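Local coordinates for Lactamase_B domain-containing protein (Bacillus lehensis G1, PDB 7EV5), which is probably a zinc-dependent hydrolase of the metallo-beta-lactamase superfamily, a dual-activity enzyme resembling both B3 metallo-beta-lactamases and glyoxalase II, at residues Ile10-Tyr15 with His56-Gly61; Ile26-Gly31 with Leu51-His56; Pro47-Leu52 with Pro73-Thr78. One frame throughout, in Å; residues are numbered along the deposited sequence.

Contact 1 of 3, residues Ile10-Tyr15 with His56-Gly61; sequences IQTNAY and HFDHIG. With ZN (zinc ion), chain C; ZN (zinc ion), chain B.
Thr12 meets Asp58 and His59 of the HxHxDH zinc-binding motif, the signature of the metallo-beta-lactamase superfamily, while Ile10 packs beside them against Asp58 and Phe57. The hydroxyl of Thr12 donates to Asp58, OG1 to OD2 2.8 Å, using the anti lone pair of that oxygen. OD2 is also a metal ligand, 2.3 Å from zinc C. The other oxygen, OD1, lies well beyond coordination distance of this zinc and accepts a hydrogen bond from the water that bridges the two zinc ions (Asp58 OD1 to water oxygen 2.8 Å), so the carboxylate binds through one oxygen and would help orient the water with the other. Asp58 CG sits between the backbone N and the carbonyl carbon (chi1 59°), which directs the carboxylate toward the zinc ions. His59 binds zinc C through NE2 at 2.1 Å, and its ND1 is hydrogen-bonded to Asp28. Thr12 CG2, anti to the backbone N, lies over the centre of one face of the His59 imidazole: the methyl stands 3.5 Å from the ring centroid, 14° off the normal, a CH-pi contact. Threonine suits the place because one branch is polar and the other apolar, each facing a different ligand. Ile10 CG2 rests on Asp58 CB (4.1 Å), and Ile10 CG1 approaches Phe57 CE1 at 4.2 Å. The bridging water, Asp150 and His191 complete zinc C. Thr12 is therefore a second-shell residue to two ligands at once, consistent with limiting the rotation of the carboxylate and the movement of the imidazole.

Contact 2 of 3, residues Ile26-Gly31 with Leu51-His56; sequences IFDPGG and LLTHAH. With ZN (zinc ion), chain B.
Ile26-Phe27 and Leu51 run parallel as neighbouring strand ends, joined on either side of Phe27 by bonds from Leu51 N to Ile26 O (2.8 Å) and, longer, from Asp28 N to Leu51 O (3.3 Å). Phe27 and Leu51 extend together from one face of the sheet, with Phe27 CE1 3.6 Å from Leu51 CD1; the phenyl ring also stacks on Phe147. Past the bridge, Asp28 takes a left-handed backbone conformation and grips Thr53 with both carboxylate oxygens. OD1 accepts Thr53 N at 2.8 Å and OD2 accepts Thr53 OG1 at 2.6 Å, each through its syn lone pair, two bonds that fix the rotation of the carboxylate. Thr53 OG1, between its own backbone N and carbonyl carbon (chi1 65°), is thereby set between Asp28 OD2 and His54 ND1. Its proton goes to Asp28, and it in turn accepts from His54 ND1 at 2.9 Å, only 3° out of the imidazole plane. This fixes the ring rotation that brings His54 NE2 to zinc B, 2.1 Å away. Asp28 OD2 has a further donor in His59 ND1, so this buried aspartate orients a ligand of the second zinc directly and His54 through Thr53; its negative charge would tend to polarise His59 directly and His54 more weakly, through the Thr53 hydroxyl. Pro29 CD also touches Leu52 CD2 at 3.9 Å, and both side chains reach Val63 of helix 63-70. Metal ligands carried by a loop at the C-terminal ends of central strands, backed by a second-shell carboxylate, are typical of the dinuclear site of the metallo-beta-lactamase fold.

Contact 3 of 3, residues Pro47-Leu52 with Pro73-Thr78; sequences PLAILL and PVYLHT
Ile50 and Leu51 pair with Val74 and Tyr75 in a beta-alpha-beta unit: strand 46-51 is linked through helix 63-70 to strand 74-77, its parallel neighbour in the sheet. The two segment axes come within 4.8 Å at an angle of 29°, a normal strand twist. Hydrogen bonds run from Ile50 N to Pro73 O (2.8 Å), from Tyr75 N to Ile50 O (2.8 Å) and from Leu52 N to Tyr75 O (3.0 Å). Pro73, which has no N-H to give, thus still serves through its carbonyl. On the helix-covered face, the beta-branched Val74 offers one methyl to each of two neighbours on strand 46-51 and its continuation. Its CG1 is anti to the backbone N (chi1 174°) and reaches Leu52 CD1 at 3.8 Å, whereas CG2 lies alongside Ile50 CD1 (3.9 Å); Val63 and Val66 of helix 63-70 cover this layer. The opposite face carries Leu51 and Tyr75, side by side, with Leu51 CD2 against the ring atom CD2 of Tyr75 at 3.5 Å. Ala49, small enough to fit close to the ring, puts CB 4.1 Å from Tyr75 CE2. Ile118 of strand 115-118 packs on both Ala49 and Tyr75. One face turned to a helix and the other to a second sheet is typical of the four-layered alpha-beta/beta-alpha sandwich of the metallo-beta-lactamase fold.

The three contacts follow one sheet, from strand 12-18 through 23-27 and 46-51 to 74-77, and the first two converge on the zinc pair. Contacts 1 and 2, with centres about 6 Å apart, share His56 and the bridging water, and are joined by His59 ND1 and Asp28 OD2 at 2.8 Å. Both segments of contact 2 fall, apart from the shared His56, between the two segments of contact 1. Contact 3 shares Leu51 and Leu52 with contact 2, about 8 Å between centres, so strand 46-51 is held on both edges before its continuation delivers the metal ligands. Its own centre lies about 14 Å from that of contact 1, with the side chain of Leu76 about 10 Å from a zinc ion.

Contact 1 of 3, residues Ile10-Tyr15 with His56-Gly61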
loop_
_atom_site.group_PDB
_atom_site.type_symbol
_atom_site.label_atom_id
_atom_site.label_comp_id
_atom_site.label_asym_id
_atom_site.label_seq_id
_atom_site.Cartn_x
_atom_site.Cartn_y
_atom_site.Cartn_z
ATOM N N ILE A 10 3.695 -12.177 -8.019
ATOM C CA ILE A 10 4.157 -10.841 -8.386
ATOM C C ILE A 10 5.220 -10.327 -7.420
ATOM O O ILE A 10 6.021 -9.453 -7.782
ATOM C CB ILE A 10 2.953 -9.882 -8.490
ATOM C CG1 ILE A 10 1.862 -10.482 -9.382
ATOM C CG2 ILE A 10 3.381 -8.500 -8.995
ATOM C CD1 ILE A 10 2.260 -10.603 -10.833
ATOM N N GLN A 11 5.253 -10.863 -6.199
ATOM C CA GLN A 11 6.196 -10.462 -5.156
ATOM C C GLN A 11 5.961 -9.034 -4.672
ATOM O O GLN A 11 6.892 -8.370 -4.207
ATOM C CB GLN A 11 7.658 -10.698 -5.552
ATOM C CG GLN A 11 8.034 -12.180 -5.614
ATOM C CD GLN A 11 8.204 -12.789 -4.231
ATOM O OE1 GLN A 11 9.228 -12.592 -3.580
ATOM N NE2 GLN A 11 7.199 -13.522 -3.776
ATOM N N THR A 12 4.715 -8.572 -4.775
ATOM C CA THR A 12 4.333 -7.284 -4.217
ATOM C C THR A 12 4.667 -7.231 -2.733
ATOM O O THR A 12 4.439 -8.195 -1.990
ATOM C CB THR A 12 2.832 -7.109 -4.404
ATOM O OG1 THR A 12 2.539 -7.184 -5.806
ATOM C CG2 THR A 12 2.350 -5.750 -3.877
ATOM N N ASN A 13 5.192 -6.088 -2.299
ATOM C CA ASN A 13 5.596 -5.914 -0.905
ATOM C C ASN A 13 4.374 -5.625 -0.044
ATOM O O ASN A 13 3.773 -4.550 -0.150
ATOM C CB ASN A 13 6.560 -4.740 -0.776
ATOM C CG ASN A 13 7.869 -4.975 -1.478
ATOM O OD1 ASN A 13 8.447 -6.054 -1.375
ATOM N ND2 ASN A 13 8.358 -3.964 -2.182
ATOM N N ALA A 14 4.009 -6.567 0.816
ATOM C CA ALA A 14 3.230 -6.198 1.985
ATOM C C ALA A 14 4.170 -5.600 3.017
ATOM O O ALA A 14 5.389 -5.764 2.950
ATOM C CB ALA A 14 2.561 -7.432 2.595
ATOM N N TYR A 15 3.600 -4.903 3.989
ATOM C CA TYR A 15 4.380 -4.391 5.108
ATOM C C TYR A 15 3.650 -4.690 6.401
ATOM O O TYR A 15 2.423 -4.599 6.466
ATOM C CB TYR A 15 4.644 -2.872 5.002
ATOM C CG TYR A 15 5.537 -2.572 3.840
ATOM C CD1 TYR A 15 6.913 -2.674 3.958
ATOM C CD2 TYR A 15 5.007 -2.241 2.604
ATOM C CE1 TYR A 15 7.733 -2.441 2.884
ATOM C CE2 TYR A 15 5.824 -2.020 1.514
ATOM C CZ TYR A 15 7.193 -2.108 1.662
ATOM O OH TYR A 15 8.036 -1.888 0.586
ATOM N N HIS A 56 -5.409 -2.715 -6.598
ATOM C CA HIS A 56 -4.960 -3.638 -7.632
ATOM C C HIS A 56 -4.831 -5.041 -7.052
ATOM O O HIS A 56 -4.495 -5.227 -5.876
ATOM C CB HIS A 56 -3.611 -3.200 -8.206
ATOM C CG HIS A 56 -3.722 -2.140 -9.249
ATOM N ND1 HIS A 56 -2.707 -1.246 -9.502
ATOM C CD2 HIS A 56 -4.719 -1.833 -10.110
ATOM C CE1 HIS A 56 -3.067 -0.436 -10.479
ATOM N NE2 HIS A 56 -4.287 -0.765 -10.860
ATOM N N PHE A 57 -5.091 -6.034 -7.908
ATOM C CA PHE A 57 -5.162 -7.428 -7.463
ATOM C C PHE A 57 -3.912 -7.864 -6.697
ATOM O O PHE A 57 -3.998 -8.681 -5.770
ATOM C CB PHE A 57 -5.396 -8.350 -8.669
ATOM C CG PHE A 57 -4.181 -8.510 -9.553
ATOM C CD1 PHE A 57 -3.313 -9.592 -9.396
ATOM C CD2 PHE A 57 -3.896 -7.564 -10.529
ATOM C CE1 PHE A 57 -2.195 -9.723 -10.205
ATOM C CE2 PHE A 57 -2.775 -7.688 -11.340
ATOM C CZ PHE A 57 -1.920 -8.769 -11.176
ATOM N N ASP A 58 -2.735 -7.374 -7.093
ATOM C CA ASP A 58 -1.492 -7.828 -6.488
ATOM C C ASP A 58 -1.288 -7.277 -5.087
ATOM O O ASP A 58 -0.339 -7.678 -4.408
ATOM C CB ASP A 58 -0.295 -7.511 -7.402
ATOM C CG ASP A 58 -0.148 -6.024 -7.698
ATOM O OD1 ASP A 58 -1.115 -5.427 -8.229
ATOM O OD2 ASP A 58 0.952 -5.485 -7.419
ATOM N N HIS A 59 -2.167 -6.386 -4.636
ATOM C CA HIS A 59 -2.115 -5.843 -3.288
ATOM C C HIS A 59 -3.214 -6.369 -2.379
ATOM O O HIS A 59 -3.222 -6.020 -1.191
ATOM C CB HIS A 59 -2.151 -4.303 -3.337
ATOM C CG HIS A 59 -0.986 -3.723 -4.076
ATOM N ND1 HIS A 59 0.031 -3.022 -3.462
ATOM C CD2 HIS A 59 -0.649 -3.809 -5.382
ATOM C CE1 HIS A 59 0.939 -2.691 -4.366
ATOM N NE2 HIS A 59 0.557 -3.169 -5.538
ATOM N N ILE A 60 -4.127 -7.208 -2.882
ATOM C CA ILE A 60 -5.345 -7.559 -2.154
ATOM C C ILE A 60 -5.604 -9.054 -2.069
ATOM O O ILE A 60 -6.591 -9.458 -1.447
ATOM C CB ILE A 60 -6.593 -6.852 -2.714
ATOM C CG1 ILE A 60 -6.918 -7.428 -4.100
ATOM C CG2 ILE A 60 -6.386 -5.338 -2.730
ATOM C CD1 ILE A 60 -8.262 -7.000 -4.647
ATOM N N GLY A 61 -4.765 -9.892 -2.673
ATOM C CA GLY A 61 -5.104 -11.305 -2.786
ATOM C C GLY A 61 -5.209 -12.034 -1.462
ATOM O O GLY A 61 -5.916 -13.040 -1.367
HETATM ZN ZN ZN C . 1.482 -3.202 -7.373
HETATM ZN ZN ZN B . -0.824 -1.128 -8.542
HETATM O O HOH W 1 -0.036 -2.894 -8.641
#

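Contact 2 of 3, residues Ile26-Gly31 with Leu51-His56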
loop_
_atom_site.group_PDB
_atom_site.type_symbol
_atom_site.label_atom_id
_atom_site.label_comp_id
_atom_site.label_asym_id
_atom_site.label_seq_id
_atom_site.Cartn_x
_atom_site.Cartn_y
_atom_site.Cartn_z
ATOM N N ILE A 26 -1.071 -3.857 9.084
ATOM C CA ILE A 26 -0.733 -4.604 7.875
ATOM C C ILE A 26 -1.050 -3.730 6.672
ATOM O O ILE A 26 -2.152 -3.179 6.589
ATOM C CB ILE A 26 -1.534 -5.914 7.797
ATOM C CG1 ILE A 26 -1.243 -6.816 9.008
ATOM C CG2 ILE A 26 -1.233 -6.622 6.483
ATOM C CD1 ILE A 26 -2.164 -8.037 9.103
ATOM N N PHE A 27 -0.100 -3.611 5.738
ATOM C CA PHE A 27 -0.312 -2.902 4.479
ATOM C C PHE A 27 -0.262 -3.889 3.328
ATOM O O PHE A 27 0.652 -4.715 3.261
ATOM C CB PHE A 27 0.782 -1.858 4.249
ATOM C CG PHE A 27 0.800 -0.778 5.277
ATOM C CD1 PHE A 27 0.121 0.408 5.074
ATOM C CD2 PHE A 27 1.475 -0.961 6.469
ATOM C CE1 PHE A 27 0.132 1.397 6.038
ATOM C CE2 PHE A 27 1.480 0.021 7.443
ATOM C CZ PHE A 27 0.815 1.202 7.221
ATOM N N ASP A 28 -1.231 -3.788 2.425
ATOM C CA ASP A 28 -1.191 -4.465 1.134
ATOM C C ASP A 28 -0.856 -5.957 1.187
ATOM O O ASP A 28 0.143 -6.392 0.602
ATOM C CB ASP A 28 -0.234 -3.751 0.184
ATOM C CG ASP A 28 -0.682 -2.350 -0.179
ATOM O OD1 ASP A 28 -1.711 -1.871 0.337
ATOM O OD2 ASP A 28 0.014 -1.702 -0.996
ATOM N N PRO A 29 -1.662 -6.767 1.880
ATOM C CA PRO A 29 -1.461 -8.223 1.858
ATOM C C PRO A 29 -1.924 -8.826 0.538
ATOM O O PRO A 29 -3.116 -9.093 0.351
ATOM C CB PRO A 29 -2.311 -8.696 3.042
ATOM C CG PRO A 29 -3.444 -7.722 3.111
ATOM C CD PRO A 29 -2.897 -6.393 2.593
ATOM N N GLY A 30 -0.981 -9.026 -0.382
ATOM C CA GLY A 30 -1.322 -9.216 -1.778
ATOM C C GLY A 30 -1.456 -10.645 -2.262
ATOM O O GLY A 30 -2.096 -10.890 -3.283
ATOM N N GLY A 31 -0.849 -11.582 -1.542
ATOM C CA GLY A 31 -0.840 -12.976 -1.948
ATOM C C GLY A 31 -0.245 -13.793 -0.827
ATOM O O GLY A 31 0.067 -13.272 0.245
ATOM N N LEU A 51 -4.465 -1.726 5.956
ATOM C CA LEU A 51 -4.495 -0.463 5.232
ATOM C C LEU A 51 -4.049 -0.739 3.804
ATOM O O LEU A 51 -2.962 -1.280 3.582
ATOM C CB LEU A 51 -3.567 0.561 5.885
ATOM C CG LEU A 51 -3.844 0.969 7.338
ATOM C CD1 LEU A 51 -2.990 2.164 7.726
ATOM C CD2 LEU A 51 -5.324 1.239 7.589
ATOM N N LEU A 52 -4.889 -0.394 2.841
ATOM C CA LEU A 52 -4.568 -0.635 1.444
ATOM C C LEU A 52 -4.123 0.662 0.791
ATOM O O LEU A 52 -4.840 1.672 0.837
ATOM C CB LEU A 52 -5.781 -1.189 0.702
ATOM C CG LEU A 52 -6.262 -2.564 1.161
ATOM C CD1 LEU A 52 -7.485 -2.949 0.363
ATOM C CD2 LEU A 52 -5.156 -3.626 1.034
ATOM N N THR A 53 -2.950 0.635 0.168
ATOM C CA THR A 53 -2.553 1.788 -0.633
ATOM C C THR A 53 -3.451 1.929 -1.849
ATOM O O THR A 53 -3.745 3.050 -2.286
ATOM C CB THR A 53 -1.082 1.689 -1.065
ATOM O OG1 THR A 53 -0.898 0.575 -1.955
ATOM C CG2 THR A 53 -0.168 1.559 0.137
ATOM N N HIS A 54 -3.877 0.803 -2.414
ATOM C CA HIS A 54 -4.774 0.750 -3.560
ATOM C C HIS A 54 -5.250 -0.687 -3.711
ATOM O O HIS A 54 -4.785 -1.590 -3.003
ATOM C CB HIS A 54 -4.159 1.338 -4.849
ATOM C CG HIS A 54 -2.994 0.575 -5.433
ATOM N ND1 HIS A 54 -1.838 0.295 -4.736
ATOM C CD2 HIS A 54 -2.788 0.121 -6.693
ATOM C CE1 HIS A 54 -0.980 -0.316 -5.538
ATOM N NE2 HIS A 54 -1.539 -0.451 -6.726
ATOM N N ALA A 55 -6.174 -0.896 -4.650
ATOM C CA ALA A 55 -6.894 -2.159 -4.737
ATOM C C ALA A 55 -6.564 -2.959 -5.987
ATOM O O ALA A 55 -7.350 -3.823 -6.389
ATOM C CB ALA A 55 -8.402 -1.956 -4.594
ATOM N N HIS A 56 -5.409 -2.715 -6.598
ATOM C CA HIS A 56 -4.960 -3.638 -7.632
ATOM C C HIS A 56 -4.831 -5.041 -7.052
ATOM O O HIS A 56 -4.495 -5.227 -5.876
ATOM C CB HIS A 56 -3.611 -3.200 -8.206
ATOM C CG HIS A 56 -3.722 -2.140 -9.249
ATOM N ND1 HIS A 56 -2.707 -1.246 -9.502
ATOM C CD2 HIS A 56 -4.719 -1.833 -10.110
ATOM C CE1 HIS A 56 -3.067 -0.436 -10.479
ATOM N NE2 HIS A 56 -4.287 -0.765 -10.860
HETATM ZN ZN ZN B . -0.824 -1.128 -8.542
HETATM O O HOH W 1 -0.036 -2.894 -8.641
#

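Contact 3 of 3, residues Pro47-Leu52 with Pro73-Thr78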
loop_
_atom_site.group_PDB
_atom_site.type_symbol
_atom_site.label_atom_id
_atom_site.label_comp_id
_atom_site.label_asym_id
_atom_site.label_seq_id
_atom_site.Cartn_x
_atom_site.Cartn_y
_atom_site.Cartn_z
ATOM N N PRO A 47 -2.474 -8.020 14.870
ATOM C CA PRO A 47 -2.796 -6.960 13.911
ATOM C C PRO A 47 -4.083 -6.251 14.292
ATOM O O PRO A 47 -4.999 -6.840 14.867
ATOM C CB PRO A 47 -2.943 -7.703 12.579
ATOM C CG PRO A 47 -3.185 -9.110 12.934
ATOM C CD PRO A 47 -2.581 -9.367 14.286
ATOM N N LEU A 48 -4.117 -4.952 13.976
ATOM C CA LEU A 48 -5.230 -4.068 14.291
ATOM C C LEU A 48 -6.047 -3.659 13.076
ATOM O O LEU A 48 -7.230 -3.332 13.233
ATOM C CB LEU A 48 -4.722 -2.789 14.975
ATOM C CG LEU A 48 -3.893 -2.980 16.240
ATOM C CD1 LEU A 48 -3.341 -1.645 16.722
ATOM C CD2 LEU A 48 -4.731 -3.648 17.326
ATOM N N ALA A 49 -5.459 -3.679 11.879
ATOM C CA ALA A 49 -6.132 -3.192 10.685
ATOM C C ALA A 49 -5.316 -3.596 9.468
ATOM O O ALA A 49 -4.116 -3.851 9.567
ATOM C CB ALA A 49 -6.283 -1.665 10.716
ATOM N N ILE A 50 -5.994 -3.644 8.322
ATOM C CA ILE A 50 -5.373 -3.722 7.003
ATOM C C ILE A 50 -5.567 -2.366 6.341
ATOM O O ILE A 50 -6.707 -1.907 6.182
ATOM C CB ILE A 50 -6.017 -4.816 6.142
ATOM C CG1 ILE A 50 -5.788 -6.187 6.776
ATOM C CG2 ILE A 50 -5.476 -4.762 4.710
ATOM C CD1 ILE A 50 -6.708 -7.247 6.232
ATOM N N LEU A 51 -4.465 -1.726 5.956
ATOM C CA LEU A 51 -4.495 -0.463 5.232
ATOM C C LEU A 51 -4.049 -0.739 3.804
ATOM O O LEU A 51 -2.962 -1.280 3.582
ATOM C CB LEU A 51 -3.567 0.561 5.885
ATOM C CG LEU A 51 -3.844 0.969 7.338
ATOM C CD1 LEU A 51 -2.990 2.164 7.726
ATOM C CD2 LEU A 51 -5.324 1.239 7.589
ATOM N N LEU A 52 -4.889 -0.394 2.841
ATOM C CA LEU A 52 -4.568 -0.635 1.444
ATOM C C LEU A 52 -4.123 0.662 0.791
ATOM O O LEU A 52 -4.840 1.672 0.837
ATOM C CB LEU A 52 -5.781 -1.189 0.702
ATOM C CG LEU A 52 -6.262 -2.564 1.161
ATOM C CD1 LEU A 52 -7.485 -2.949 0.363
ATOM C CD2 LEU A 52 -5.156 -3.626 1.034
ATOM N N PRO A 73 -10.424 -4.600 10.532
ATOM C CA PRO A 73 -10.994 -3.784 9.456
ATOM C C PRO A 73 -10.031 -3.616 8.291
ATOM O O PRO A 73 -8.812 -3.715 8.436
ATOM C CB PRO A 73 -11.216 -2.432 10.146
ATOM C CG PRO A 73 -10.204 -2.399 11.250
ATOM C CD PRO A 73 -10.162 -3.813 11.753
ATOM N N VAL A 74 -10.624 -3.339 7.129
ATOM C CA VAL A 74 -9.917 -3.040 5.885
ATOM C C VAL A 74 -10.215 -1.594 5.505
ATOM O O VAL A 74 -11.386 -1.204 5.390
ATOM C CB VAL A 74 -10.354 -3.993 4.757
ATOM C CG1 VAL A 74 -9.724 -3.578 3.414
ATOM C CG2 VAL A 74 -10.008 -5.430 5.118
ATOM N N TYR A 75 -9.160 -0.812 5.271
ATOM C CA TYR A 75 -9.259 0.584 4.851
ATOM C C TYR A 75 -8.861 0.725 3.385
ATOM O O TYR A 75 -7.821 0.196 2.971
ATOM C CB TYR A 75 -8.332 1.472 5.684
ATOM C CG TYR A 75 -8.785 1.722 7.106
ATOM C CD1 TYR A 75 -9.218 2.983 7.501
ATOM C CD2 TYR A 75 -8.764 0.703 8.053
ATOM C CE1 TYR A 75 -9.628 3.215 8.809
ATOM C CE2 TYR A 75 -9.177 0.929 9.355
ATOM C CZ TYR A 75 -9.599 2.185 9.715
ATOM O OH TYR A 75 -9.993 2.379 11.027
ATOM N N LEU A 76 -9.657 1.469 2.610
ATOM C CA LEU A 76 -9.410 1.670 1.188
ATOM C C LEU A 76 -10.054 2.985 0.765
ATOM O O LEU A 76 -11.105 3.363 1.295
ATOM C CB LEU A 76 -10.022 0.512 0.381
ATOM C CG LEU A 76 -9.960 0.593 -1.145
ATOM C CD1 LEU A 76 -8.526 0.543 -1.665
ATOM C CD2 LEU A 76 -10.759 -0.559 -1.747
ATOM N N HIS A 77 -9.438 3.669 -0.194
ATOM C CA HIS A 77 -10.021 4.901 -0.713
ATOM C C HIS A 77 -11.316 4.622 -1.473
ATOM O O HIS A 77 -11.412 3.670 -2.256
ATOM C CB HIS A 77 -9.037 5.630 -1.627
ATOM C CG HIS A 77 -9.410 7.059 -1.862
ATOM N ND1 HIS A 77 -10.375 7.440 -2.772
ATOM C CD2 HIS A 77 -8.998 8.195 -1.252
ATOM C CE1 HIS A 77 -10.513 8.757 -2.736
ATOM N NE2 HIS A 77 -9.696 9.236 -1.816
ATOM N N THR A 78 -12.310 5.488 -1.247
ATOM C CA THR A 78 -13.633 5.312 -1.847
ATOM C C THR A 78 -13.586 5.240 -3.371
ATOM O O THR A 78 -14.444 4.591 -3.986
ATOM C CB THR A 78 -14.573 6.428 -1.366
ATOM O OG1 THR A 78 -15.930 6.054 -1.638
ATOM C CG2 THR A 78 -14.268 7.762 -2.042
HETATM O O HOH W 2 -6.615 3.281 -0.850
#